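Local coordinates for iron-sulfur cluster assembly scaffold protein IscU (Streptococcus pyogenes, PDB 1SU0) that probably serves as the scaffold on which iron-sulfur clusters are assembled with the desulfurase IscS and then handed to other proteins, and here carries a zinc ion, at residues V14-H17 and S18-H22; K49-D53 and K54-I58. One frame throughout, in Å; residues are numbered along the deposited sequence.

Overall arrangement
Contact 1 (14-17 with 18-22) is the C-terminal end of helix 8-19 and the turn that leaves it; contact 2 (49-53 with 54-58) is the hairpin turn between strands 43-50 and 55-63 of the three-stranded antiparallel sheet. They follow one another along the chain, their centres 23 Å apart and their nearest atoms about 6 Å apart without touching. Both belong to the NifU-like N-terminal domain, and both make contact with helix 66-79. Contact 1 lies nearer the metal, with the side chain of Ser18 about 11 Å from the zinc ion, whereas contact 2 is a surface turn away from the site formed by Cys40, Asp42, Cys65 and Cys127.

Contact 1 of 2, residues V14-H17 and S18-H22; sequences VADH and SKRPH
His17 turns the edge of its imidazole to one face of the His22 ring, with CE1 placed 3.3 Å above that plane and offset toward the rim, while a water lies in the plane of the His22 ring, at its edge. This edge-to-face pair, planes 54° apart and centroids 4.5 Å apart, joins the last full turn of helix 8-19 to the extended chain beyond its C-terminal end. With CG beside the backbone N (chi1 -84°), the His17 ring lies against helix 66-79, where Ser73 hydrogen-bonds ND1; Glu111 takes NE2. A histidine suits this buried place because both ring nitrogens find partners while a C-H corner is left for the neighbouring ring. The same Ser73 hydroxyl bonds the backbone N of His22, so one serine ties down both residues of the aromatic pair.

The helix ends on i to i+4 bonds, the last of them bent. The N of Lys19 reaches the O of Ala15 at 2.8 Å, whereas the N of Arg20, the first residue to leave helical geometry, meets the O of Asp16 at 3.0 Å from above the carbonyl plane. Ser18 is compact enough to fold back on its own helix: OG sits between its backbone N and carbonyl carbon (chi1 41°), within 3.0 Å of the O of Val14 and 2.8 Å of the O of Ala15. Pro21, which has no N-H to offer, suits the chain after the last helical bonds. The water, with more acceptors in reach than protons, lies 2.6 Å from Asp16 OD2 and near the O of Arg20, and accepts weakly from Arg20 NE.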
ATOM      1  N   VAL A  14     -11.912  -0.018   6.174  1.00 24.16           N
ATOM      2  CA  VAL A  14     -11.061  -1.117   5.765  1.00 24.02           C
ATOM      3  C   VAL A  14     -11.789  -2.022   4.765  1.00 24.57           C
ATOM      4  O   VAL A  14     -11.213  -2.434   3.767  1.00 25.80           O
ATOM      5  CB  VAL A  14     -10.634  -1.952   6.954  1.00 23.94           C
ATOM      6  CG1 VAL A  14      -9.874  -3.201   6.479  1.00 23.57           C
ATOM      7  CG2 VAL A  14      -9.792  -1.123   7.933  1.00 23.20           C
ATOM      8  N   ALA A  15     -13.046  -2.341   5.046  1.00 24.03           N
ATOM      9  CA  ALA A  15     -13.884  -3.083   4.110  1.00 24.13           C
ATOM     10  C   ALA A  15     -14.010  -2.431   2.737  1.00 24.22           C
ATOM     11  O   ALA A  15     -13.944  -3.121   1.725  1.00 24.18           O
ATOM     12  CB  ALA A  15     -15.253  -3.335   4.700  1.00 23.66           C
ATOM     13  N   ASP A  16     -14.163  -1.108   2.714  1.00 24.86           N
ATOM     14  CA  ASP A  16     -14.282  -0.352   1.477  1.00 25.15           C
ATOM     15  C   ASP A  16     -13.035  -0.432   0.647  1.00 25.65           C
ATOM     16  O   ASP A  16     -13.118  -0.431  -0.572  1.00 25.99           O
ATOM     17  CB  ASP A  16     -14.547   1.129   1.775  1.00 26.12           C
ATOM     18  CG  ASP A  16     -14.739   1.979   0.498  1.00 25.75           C
ATOM     19  OD1 ASP A  16     -15.754   1.790  -0.212  1.00 22.92           O
ATOM     20  OD2 ASP A  16     -13.898   2.831   0.122  1.00 25.86           O
ATOM     21  N   HIS A  17     -11.871  -0.463   1.295  1.00 25.89           N
ATOM     22  CA  HIS A  17     -10.624  -0.543   0.568  1.00 25.56           C
ATOM     23  C   HIS A  17     -10.414  -1.958  -0.005  1.00 25.80           C
ATOM     24  O   HIS A  17      -9.730  -2.119  -1.011  1.00 26.63           O
ATOM     25  CB  HIS A  17      -9.439  -0.144   1.457  1.00 25.66           C
ATOM     26  CG  HIS A  17      -9.207   1.333   1.518  1.00 24.56           C
ATOM     27  ND1 HIS A  17      -8.690   2.045   0.456  1.00 21.95           N
ATOM     28  CD2 HIS A  17      -9.395   2.229   2.519  1.00 23.32           C
ATOM     29  CE1 HIS A  17      -8.607   3.320   0.785  1.00 23.46           C
ATOM     30  NE2 HIS A  17      -9.019   3.459   2.034  1.00 24.09           N
ATOM     31  N   SER A  18     -10.963  -2.977   0.640  1.00 25.16           N
ATOM     32  CA  SER A  18     -10.762  -4.353   0.184  1.00 25.02           C
ATOM     33  C   SER A  18     -11.786  -4.715  -0.880  1.00 25.27           C
ATOM     34  O   SER A  18     -11.475  -5.400  -1.829  1.00 25.60           O
ATOM     35  CB  SER A  18     -10.852  -5.335   1.350  1.00 24.61           C
ATOM     36  OG  SER A  18     -11.903  -4.975   2.234  1.00 25.80           O
ATOM     37  N   LYS A  19     -13.021  -4.255  -0.719  1.00 25.54           N
ATOM     38  CA  LYS A  19     -14.084  -4.605  -1.650  1.00 25.50           C
ATOM     39  C   LYS A  19     -14.089  -3.680  -2.877  1.00 24.82           C
ATOM     40  O   LYS A  19     -14.275  -4.135  -3.993  1.00 25.06           O
ATOM     41  CB  LYS A  19     -15.441  -4.576  -0.943  1.00 25.92           C
ATOM     42  CG  LYS A  19     -15.650  -5.676   0.118  1.00 27.60           C
ATOM     43  CD  LYS A  19     -16.788  -5.277   1.099  1.00 30.11           C
ATOM     44  CE  LYS A  19     -17.102  -6.365   2.164  1.00 31.51           C
ATOM     45  NZ  LYS A  19     -18.168  -5.927   3.160  1.00 30.48           N
ATOM     46  N   ARG A  20     -13.862  -2.389  -2.670  1.00 24.17           N
ATOM     47  CA  ARG A  20     -13.862  -1.400  -3.752  1.00 23.88           C
ATOM     48  C   ARG A  20     -12.544  -0.607  -3.804  1.00 23.92           C
ATOM     49  O   ARG A  20     -12.525   0.618  -3.564  1.00 23.72           O
ATOM     50  CB  ARG A  20     -15.043  -0.447  -3.559  1.00 23.86           C
ATOM     51  CG  ARG A  20     -15.341   0.472  -4.736  1.00 23.94           C
ATOM     52  CD  ARG A  20     -16.592   1.342  -4.530  1.00 24.35           C
ATOM     53  NE  ARG A  20     -16.362   2.759  -4.831  1.00 24.08           N
ATOM     54  CZ  ARG A  20     -17.229   3.556  -5.458  1.00 26.49           C
ATOM     55  NH1 ARG A  20     -18.417   3.106  -5.873  1.00 26.29           N
ATOM     56  NH2 ARG A  20     -16.908   4.828  -5.679  1.00 27.92           N
ATOM     57  N   PRO A  21     -11.444  -1.304  -4.109  1.00 23.66           N
ATOM     58  CA  PRO A  21     -10.115  -0.687  -4.152  1.00 23.38           C
ATOM     59  C   PRO A  21     -10.044   0.626  -4.918  1.00 23.11           C
ATOM     60  O   PRO A  21     -10.690   0.794  -5.946  1.00 22.89           O
ATOM     61  CB  PRO A  21      -9.267  -1.736  -4.870  1.00 23.26           C
ATOM     62  CG  PRO A  21      -9.928  -3.015  -4.540  1.00 23.88           C
ATOM     63  CD  PRO A  21     -11.380  -2.744  -4.429  1.00 23.38           C
ATOM     64  N   HIS A  22      -9.238   1.533  -4.381  1.00 22.91           N
ATOM     65  CA  HIS A  22      -8.918   2.812  -4.975  1.00 22.98           C
ATOM     66  C   HIS A  22      -7.769   2.637  -5.940  1.00 23.49           C
ATOM     67  O   HIS A  22      -6.912   1.764  -5.751  1.00 23.50           O
ATOM     68  CB  HIS A  22      -8.458   3.760  -3.876  1.00 23.06           C
ATOM     69  CG  HIS A  22      -9.544   4.161  -2.944  1.00 23.14           C
ATOM     70  ND1 HIS A  22     -10.807   3.618  -3.004  1.00 22.91           N
ATOM     71  CD2 HIS A  22      -9.572   5.080  -1.952  1.00 24.42           C
ATOM     72  CE1 HIS A  22     -11.567   4.180  -2.082  1.00 24.58           C
ATOM     73  NE2 HIS A  22     -10.839   5.067  -1.425  1.00 25.62           N
TER
HETATM   74  O   HOH W   1     -14.566   2.729  -2.424  1.00 65.39           O

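Contact 2 of 2, residues K49-D53 and K54-I58; sequences KFDED and KIEDI
Lys54 NZ and Asp51 OD2 make the shortest polar bond of this hairpin turn, a 2.7 Å salt bridge in which the amine meets the oxygen nearly in line with its C-O bond. The lysine chain bends at chi2 and again at chi4 (-76°), bringing CE as well as NZ close to OD2. A long, flexible lysine can span the turn in this way, and an aspartate keeps its charge close to the backbone. The two side chains meet at a slant at the exposed surface, where solvent would probably soften the strength of the bridge.

Glu56 crosses Asp51 at about a right angle, CG lying 3.4 Å from Asp51 CB, and runs beside Lys49. Here it is the lysine methylenes that touch: Lys49 CG lies 3.7 Å from Glu56 CB, and CD and CE lie against Glu56 OE1, while Lys49 NZ stays 5.1 Å from Glu56 OE1. Phe50 and Ile55 likewise lie side by side, with Phe50 CE2 3.5 Å from Ile55 CG1, an apolar patch for which a flat ring and a branched chain are well suited. The O of Lys54 comes to the edge of the Phe50 ring, near its plane.

Glu56 and Asp57 together face Lys49 in a classic beta bulge. The N of Lys49 bonds the O of Asp57 at 2.8 Å (161° at the hydrogen), but the bond from the N of Asp57 to the O of Lys49 is weak. Ile55 packs on Val48 of strand 43-50, and beyond the turn Ile58 carries strand 55-63 onto helix 66-79 through Met75, Thr76 and Val79.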
ATOM      1  N   LYS A  49       3.172   5.846 -12.723  1.00 24.75           N
ATOM      2  CA  LYS A  49       3.554   6.931 -13.612  1.00 24.81           C
ATOM      3  C   LYS A  49       4.277   8.020 -12.816  1.00 24.73           C
ATOM      4  O   LYS A  49       3.840   8.396 -11.731  1.00 24.68           O
ATOM      5  CB  LYS A  49       2.296   7.503 -14.268  1.00 24.84           C
ATOM      6  CG  LYS A  49       2.536   8.559 -15.327  1.00 24.76           C
ATOM      7  CD  LYS A  49       1.221   8.967 -15.971  1.00 24.63           C
ATOM      8  CE  LYS A  49       1.408  10.135 -16.913  1.00 24.79           C
ATOM      9  NZ  LYS A  49       2.318   9.792 -18.038  1.00 24.87           N
ATOM     10  N   PHE A  50       5.396   8.487 -13.354  1.00 24.75           N
ATOM     11  CA  PHE A  50       6.095   9.668 -12.850  1.00 24.99           C
ATOM     12  C   PHE A  50       6.174  10.686 -13.990  1.00 24.98           C
ATOM     13  O   PHE A  50       6.548  10.326 -15.110  1.00 25.01           O
ATOM     14  CB  PHE A  50       7.512   9.311 -12.381  1.00 24.99           C
ATOM     15  CG  PHE A  50       7.580   8.054 -11.562  1.00 25.72           C
ATOM     16  CD1 PHE A  50       7.627   6.807 -12.184  1.00 25.60           C
ATOM     17  CD2 PHE A  50       7.586   8.112 -10.165  1.00 26.03           C
ATOM     18  CE1 PHE A  50       7.685   5.644 -11.435  1.00 25.64           C
ATOM     19  CE2 PHE A  50       7.638   6.941  -9.404  1.00 25.64           C
ATOM     20  CZ  PHE A  50       7.689   5.709 -10.037  1.00 25.68           C
ATOM     21  N   ASP A  51       5.798  11.934 -13.719  1.00 24.92           N
ATOM     22  CA  ASP A  51       5.908  13.004 -14.714  1.00 24.94           C
ATOM     23  C   ASP A  51       7.169  13.811 -14.441  1.00 24.83           C
ATOM     24  O   ASP A  51       7.922  14.134 -15.360  1.00 24.80           O
ATOM     25  CB  ASP A  51       4.644  13.883 -14.726  1.00 25.00           C
ATOM     26  CG  ASP A  51       4.855  15.249 -14.096  1.00 24.70           C
ATOM     27  OD1 ASP A  51       5.219  16.193 -14.826  1.00 24.51           O
ATOM     28  OD2 ASP A  51       4.672  15.473 -12.883  1.00 24.56           O
ATOM     29  N   GLU A  52       7.379  14.123 -13.167  1.00 24.72           N
ATOM     30  CA  GLU A  52       8.601  14.750 -12.689  1.00 24.63           C
ATOM     31  C   GLU A  52       9.310  13.648 -11.890  1.00 24.60           C
ATOM     32  O   GLU A  52       9.240  12.463 -12.252  1.00 24.29           O
ATOM     33  CB  GLU A  52       8.241  15.970 -11.821  1.00 24.50           C
ATOM     34  CG  GLU A  52       9.334  17.019 -11.681  1.00 24.43           C
ATOM     35  CD  GLU A  52       9.326  18.057 -12.789  1.00 24.24           C
ATOM     36  OE1 GLU A  52      10.198  18.948 -12.759  1.00 23.33           O
ATOM     37  OE2 GLU A  52       8.460  17.988 -13.687  1.00 24.15           O
ATOM     38  N   ASP A  53       9.989  14.034 -10.810  1.00 24.62           N
ATOM     39  CA  ASP A  53      10.439  13.088  -9.797  1.00 24.53           C
ATOM     40  C   ASP A  53       9.225  12.564  -9.001  1.00 24.43           C
ATOM     41  O   ASP A  53       9.306  11.530  -8.339  1.00 24.15           O
ATOM     42  CB  ASP A  53      11.460  13.772  -8.868  1.00 24.47           C
ATOM     43  CG  ASP A  53      12.385  12.783  -8.179  1.00 24.42           C
ATOM     44  OD1 ASP A  53      12.711  13.007  -6.993  1.00 24.27           O
ATOM     45  OD2 ASP A  53      12.836  11.756  -8.741  1.00 23.66           O
ATOM     46  N   LYS A  54       8.108  13.286  -9.076  1.00 24.43           N
ATOM     47  CA  LYS A  54       6.884  12.924  -8.374  1.00 24.69           C
ATOM     48  C   LYS A  54       6.109  11.800  -9.066  1.00 24.66           C
ATOM     49  O   LYS A  54       6.443  11.386 -10.175  1.00 24.54           O
ATOM     50  CB  LYS A  54       5.982  14.157  -8.222  1.00 24.85           C
ATOM     51  CG  LYS A  54       5.114  14.492  -9.446  1.00 25.08           C
ATOM     52  CD  LYS A  54       3.803  15.150  -9.031  1.00 25.54           C
ATOM     53  CE  LYS A  54       2.981  15.589 -10.235  1.00 25.57           C
ATOM     54  NZ  LYS A  54       3.529  16.834 -10.873  1.00 26.42           N
ATOM     55  N   ILE A  55       5.066  11.326  -8.392  1.00 24.71           N
ATOM     56  CA  ILE A  55       4.184  10.293  -8.929  1.00 24.72           C
ATOM     57  C   ILE A  55       2.942  10.975  -9.525  1.00 24.97           C
ATOM     58  O   ILE A  55       2.068  11.448  -8.802  1.00 24.92           O
ATOM     59  CB  ILE A  55       3.825   9.253  -7.826  1.00 24.54           C
ATOM     60  CG1 ILE A  55       5.059   8.415  -7.472  1.00 24.12           C
ATOM     61  CG2 ILE A  55       2.686   8.337  -8.268  1.00 24.66           C
ATOM     62  CD1 ILE A  55       4.977   7.703  -6.134  1.00 23.07           C
ATOM     63  N   GLU A  56       2.907  11.062 -10.855  1.00 25.19           N
ATOM     64  CA  GLU A  56       1.750  11.582 -11.590  1.00 25.16           C
ATOM     65  C   GLU A  56       0.515  10.752 -11.242  1.00 24.78           C
ATOM     66  O   GLU A  56      -0.477  11.281 -10.744  1.00 24.47           O
ATOM     67  CB  GLU A  56       2.014  11.535 -13.112  1.00 25.43           C
ATOM     68  CG  GLU A  56       1.524  12.743 -13.918  1.00 26.06           C
ATOM     69  CD  GLU A  56       0.050  12.690 -14.302  1.00 26.93           C
ATOM     70  OE1 GLU A  56      -0.567  11.596 -14.242  1.00 26.96           O
ATOM     71  OE2 GLU A  56      -0.491  13.757 -14.687  1.00 27.39           O
ATOM     72  N   ASP A  57       0.595   9.449 -11.502  1.00 24.48           N
ATOM     73  CA  ASP A  57      -0.522   8.539 -11.248  1.00 24.58           C
ATOM     74  C   ASP A  57      -0.057   7.114 -10.899  1.00 24.48           C
ATOM     75  O   ASP A  57       1.096   6.740 -11.144  1.00 24.53           O
ATOM     76  CB  ASP A  57      -1.489   8.523 -12.451  1.00 24.45           C
ATOM     77  CG  ASP A  57      -2.934   8.179 -12.053  1.00 24.42           C
ATOM     78  OD1 ASP A  57      -3.668   7.616 -12.898  1.00 24.49           O
ATOM     79  OD2 ASP A  57      -3.424   8.423 -10.925  1.00 23.60           O
ATOM     80  N   ILE A  58      -0.980   6.340 -10.325  1.00 24.26           N
ATOM     81  CA  ILE A  58      -0.714   4.981  -9.845  1.00 23.98           C
ATOM     82  C   ILE A  58      -1.971   4.108  -9.900  1.00 24.30           C
ATOM     83  O   ILE A  58      -3.093   4.600  -9.738  1.00 23.97           O
ATOM     84  CB  ILE A  58      -0.154   5.038  -8.403  1.00 24.02           C
ATOM     85  CG1 ILE A  58       0.353   3.677  -7.949  1.00 22.70           C
ATOM     86  CG2 ILE A  58      -1.184   5.629  -7.406  1.00 23.45           C
ATOM     87  CD1 ILE A  58       1.243   3.781  -6.724  1.00 22.40           C
TER